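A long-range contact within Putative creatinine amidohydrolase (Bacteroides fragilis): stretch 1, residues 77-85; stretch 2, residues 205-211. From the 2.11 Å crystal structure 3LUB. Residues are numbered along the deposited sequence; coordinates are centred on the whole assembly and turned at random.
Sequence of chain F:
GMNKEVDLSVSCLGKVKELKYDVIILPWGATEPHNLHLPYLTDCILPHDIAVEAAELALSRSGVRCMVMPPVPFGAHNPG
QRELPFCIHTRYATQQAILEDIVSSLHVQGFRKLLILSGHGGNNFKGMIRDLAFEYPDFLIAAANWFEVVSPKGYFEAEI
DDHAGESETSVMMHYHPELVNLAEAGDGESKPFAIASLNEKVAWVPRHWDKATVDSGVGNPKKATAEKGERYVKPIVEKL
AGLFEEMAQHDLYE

Stretch 1 (77-85) HNPGQRELP
Stretch 2 205-211: VPRHWDK

The two stretches run side by side in the same direction. CA of Asn-78 lies 6.2 Å from CA of Pro-206, CA of Pro-79 lies 4.9 Å from CA of His-208, and CA of Gly-80 lies 4.6 Å from CA of Asp-210. The contact buries 450 Å², both sides summed.

Stretch 1 is extended at His-77 to Pro-79 (phi/psi -120/170, -99/166 and -55/138). Gly-80 turns the chain at 88/-19. Residues 81 to 83 have helical angles, and a type I turn spans Gln-81 to Leu-84, with Leu-84 N bonded to Gln-81 O at 3.1 Å. Stretch 2 is extended from Val-205 to His-208, which is at the N-cap position. A helix starts at Trp-209 (-63/-37).

Two hydrogen bonds join the stretches. Trp-209 N donates to Pro-79 O at 2.8 Å and 158°, so a first-turn amide of the helix is satisfied by the other stretch. Asn-78 ND2 donates to Arg-207 O at 2.8 Å and 153°, from an m rotamer (chi1 -78°, chi2 26°). His-208 CA also makes a CA-H...O contact with Pro-79 O at 3.3 Å.

Other hydrogen bonds lie within stretch 1. Gln-81 N bonds Asn-78 O at 3.0 Å. Gln-81 OE1 accepts from Asn-78 N at 2.9 Å and, weakly, from His-77 ND1 at 3.3 Å. Gln-81 has chi1 -71°, chi2 -170° and chi3 -73°.

Two rings receive CH-pi contacts. Pro-79 CB sits 3.7 Å from the centroid of the His-208 ring, 3° off its normal; His-208 has chi1 -66° and chi2 -147°. Gln-81 CG lies 3.6 Å from the centroid of the five-membered ring of Trp-209, over its face. Trp-209 chi1 is -118°, between wells, with chi2 -104°. Asn-78 ND2 approaches the edge of this indole, 3.5 Å from Trp-209 CZ3.

Apolar packing is modest. Pro-79 CD is 3.9 Å from Pro-206 CB. Leu-84 CD1 is 4.4 Å from Trp-209 CD1, with Leu-84 at chi1 -65° and chi2 169°.

Gly-80 fits where a side chain could not. Its CA lies 3.6 Å from Asp-210 OD1. An ideal CB would point toward stretch 2 and stand 2.5 Å from Asp-210 N, a clash. It would also jam against the preceding carbonyl, so the backbone angles alone call for glycine. Asp-210 is p (chi1 63°), and its CB is 4.2 Å from Glu-83 OE1; both residues are exposed.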

# COMPACT_ATOMS: atom_id res chain seq x y z
N HIS F 77 15.96 -9.61 -8.34
CA HIS F 77 16.81 -10.81 -8.44
C HIS F 77 16.05 -12.12 -8.41
O HIS F 77 14.84 -12.14 -8.18
CB HIS F 77 17.86 -10.76 -7.33
CG HIS F 77 18.82 -9.65 -7.55
ND1 HIS F 77 19.65 -9.62 -8.64
CD2 HIS F 77 18.97 -8.47 -6.92
CE1 HIS F 77 20.34 -8.49 -8.63
NE2 HIS F 77 19.94 -7.78 -7.60
N ASN F 78 16.79 -13.20 -8.71
CA ASN F 78 16.18 -14.50 -8.91
C ASN F 78 16.26 -15.38 -7.69
O ASN F 78 17.06 -15.15 -6.78
CB ASN F 78 16.88 -15.25 -10.07
CG ASN F 78 16.46 -14.77 -11.42
OD1 ASN F 78 16.07 -13.63 -11.58
ND2 ASN F 78 16.59 -15.63 -12.43
N PRO F 79 15.47 -16.46 -7.71
CA PRO F 79 15.63 -17.47 -6.69
C PRO F 79 17.07 -18.00 -6.61
O PRO F 79 17.73 -18.22 -7.63
CB PRO F 79 14.66 -18.58 -7.13
CG PRO F 79 13.65 -17.88 -7.99
CD PRO F 79 14.42 -16.82 -8.70
N GLY F 80 17.55 -18.18 -5.38
CA GLY F 80 18.92 -18.59 -5.14
C GLY F 80 19.94 -17.46 -5.04
O GLY F 80 21.03 -17.69 -4.54
N GLN F 81 19.61 -16.27 -5.54
CA GLN F 81 20.53 -15.13 -5.46
C GLN F 81 20.45 -14.38 -4.15
O GLN F 81 21.43 -13.79 -3.71
CB GLN F 81 20.29 -14.09 -6.56
CG GLN F 81 20.69 -14.51 -7.98
CD GLN F 81 20.65 -13.35 -8.95
OE1 GLN F 81 19.58 -12.88 -9.35
NE2 GLN F 81 21.82 -12.87 -9.33
N ARG F 82 19.26 -14.32 -3.56
CA ARG F 82 19.06 -13.57 -2.34
C ARG F 82 19.91 -14.13 -1.17
O ARG F 82 20.38 -13.38 -0.32
CB ARG F 82 17.56 -13.58 -2.02
CG ARG F 82 17.09 -12.62 -0.96
CD ARG F 82 15.56 -12.68 -0.77
NE ARG F 82 15.04 -14.02 -0.46
CZ ARG F 82 13.89 -14.26 0.19
NH1 ARG F 82 13.11 -13.28 0.61
NH2 ARG F 82 13.51 -15.51 0.44
N GLU F 83 20.12 -15.44 -1.16
CA GLU F 83 20.94 -16.11 -0.16
C GLU F 83 22.45 -15.87 -0.34
O GLU F 83 23.23 -16.15 0.56
CB GLU F 83 20.65 -17.62 -0.16
CG GLU F 83 21.22 -18.38 -1.36
CD GLU F 83 20.55 -19.74 -1.59
OE1 GLU F 83 19.45 -19.77 -2.21
OE2 GLU F 83 21.12 -20.77 -1.17
N LEU F 84 22.87 -15.33 -1.48
CA LEU F 84 24.29 -15.01 -1.65
C LEU F 84 24.59 -13.73 -0.86
O LEU F 84 23.84 -12.77 -0.94
CB LEU F 84 24.67 -14.86 -3.13
CG LEU F 84 24.57 -16.07 -4.07
CD1 LEU F 84 24.72 -15.62 -5.54
CD2 LEU F 84 25.56 -17.22 -3.73
N PRO F 85 25.71 -13.71 -0.12
CA PRO F 85 25.97 -12.61 0.79
C PRO F 85 26.01 -11.25 0.09
O PRO F 85 26.68 -11.09 -0.93
CB PRO F 85 27.32 -12.96 1.42
CG PRO F 85 27.95 -13.94 0.48
CD PRO F 85 26.83 -14.68 -0.14
N VAL F 205 10.42 -18.89 -16.98
CA VAL F 205 10.59 -19.07 -15.55
C VAL F 205 11.95 -18.42 -15.24
O VAL F 205 12.83 -18.40 -16.11
CB VAL F 205 10.56 -20.61 -15.16
CG1 VAL F 205 11.04 -20.88 -13.69
CG2 VAL F 205 9.19 -21.14 -15.34
N PRO F 206 12.11 -17.83 -14.03
CA PRO F 206 13.44 -17.35 -13.69
C PRO F 206 14.42 -18.51 -13.43
O PRO F 206 14.07 -19.55 -12.85
CB PRO F 206 13.21 -16.52 -12.42
CG PRO F 206 11.98 -17.11 -11.80
CD PRO F 206 11.13 -17.56 -12.96
N ARG F 207 15.65 -18.34 -13.89
CA ARG F 207 16.75 -19.22 -13.53
C ARG F 207 16.90 -19.23 -12.00
O ARG F 207 16.87 -18.18 -11.36
CB ARG F 207 18.04 -18.66 -14.17
CG ARG F 207 19.31 -19.46 -13.90
CD ARG F 207 20.59 -18.75 -14.41
NE ARG F 207 20.61 -18.42 -15.84
CZ ARG F 207 20.98 -19.25 -16.83
NH1 ARG F 207 21.35 -20.51 -16.60
NH2 ARG F 207 20.97 -18.81 -18.08
N HIS F 208 17.08 -20.42 -11.43
CA HIS F 208 17.44 -20.54 -10.02
C HIS F 208 18.96 -20.60 -9.90
O HIS F 208 19.60 -21.53 -10.39
CB HIS F 208 16.78 -21.77 -9.42
CG HIS F 208 15.29 -21.68 -9.35
ND1 HIS F 208 14.55 -22.25 -8.35
CD2 HIS F 208 14.40 -21.05 -10.16
CE1 HIS F 208 13.27 -21.97 -8.53
NE2 HIS F 208 13.15 -21.25 -9.63
N TRP F 209 19.52 -19.57 -9.28
CA TRP F 209 20.96 -19.39 -9.21
C TRP F 209 21.65 -20.52 -8.45
O TRP F 209 22.72 -20.98 -8.84
CB TRP F 209 21.30 -18.03 -8.59
CG TRP F 209 22.04 -17.18 -9.53
CD1 TRP F 209 23.37 -16.91 -9.49
CD2 TRP F 209 21.52 -16.50 -10.67
NE1 TRP F 209 23.72 -16.08 -10.52
CE2 TRP F 209 22.61 -15.83 -11.28
CE3 TRP F 209 20.26 -16.41 -11.25
CZ2 TRP F 209 22.48 -15.07 -12.43
CZ3 TRP F 209 20.12 -15.64 -12.40
CH2 TRP F 209 21.23 -14.98 -12.97
N ASP F 210 20.98 -21.00 -7.39
CA ASP F 210 21.49 -22.12 -6.58
C ASP F 210 21.60 -23.44 -7.35
O ASP F 210 22.49 -24.24 -7.09
CB ASP F 210 20.66 -22.30 -5.31
CG ASP F 210 19.22 -22.67 -5.59
OD1 ASP F 210 18.57 -21.95 -6.37
OD2 ASP F 210 18.76 -23.68 -5.02
N LYS F 211 20.71 -23.66 -8.31
CA LYS F 211 20.72 -24.88 -9.09
C LYS F 211 21.54 -24.72 -10.36
O LYS F 211 22.13 -25.69 -10.81
CB LYS F 211 19.30 -25.26 -9.49
CG LYS F 211 18.33 -25.35 -8.34
CD LYS F 211 18.61 -26.48 -7.40
CE LYS F 211 17.53 -26.55 -6.32
NZ LYS F 211 16.16 -26.22 -6.86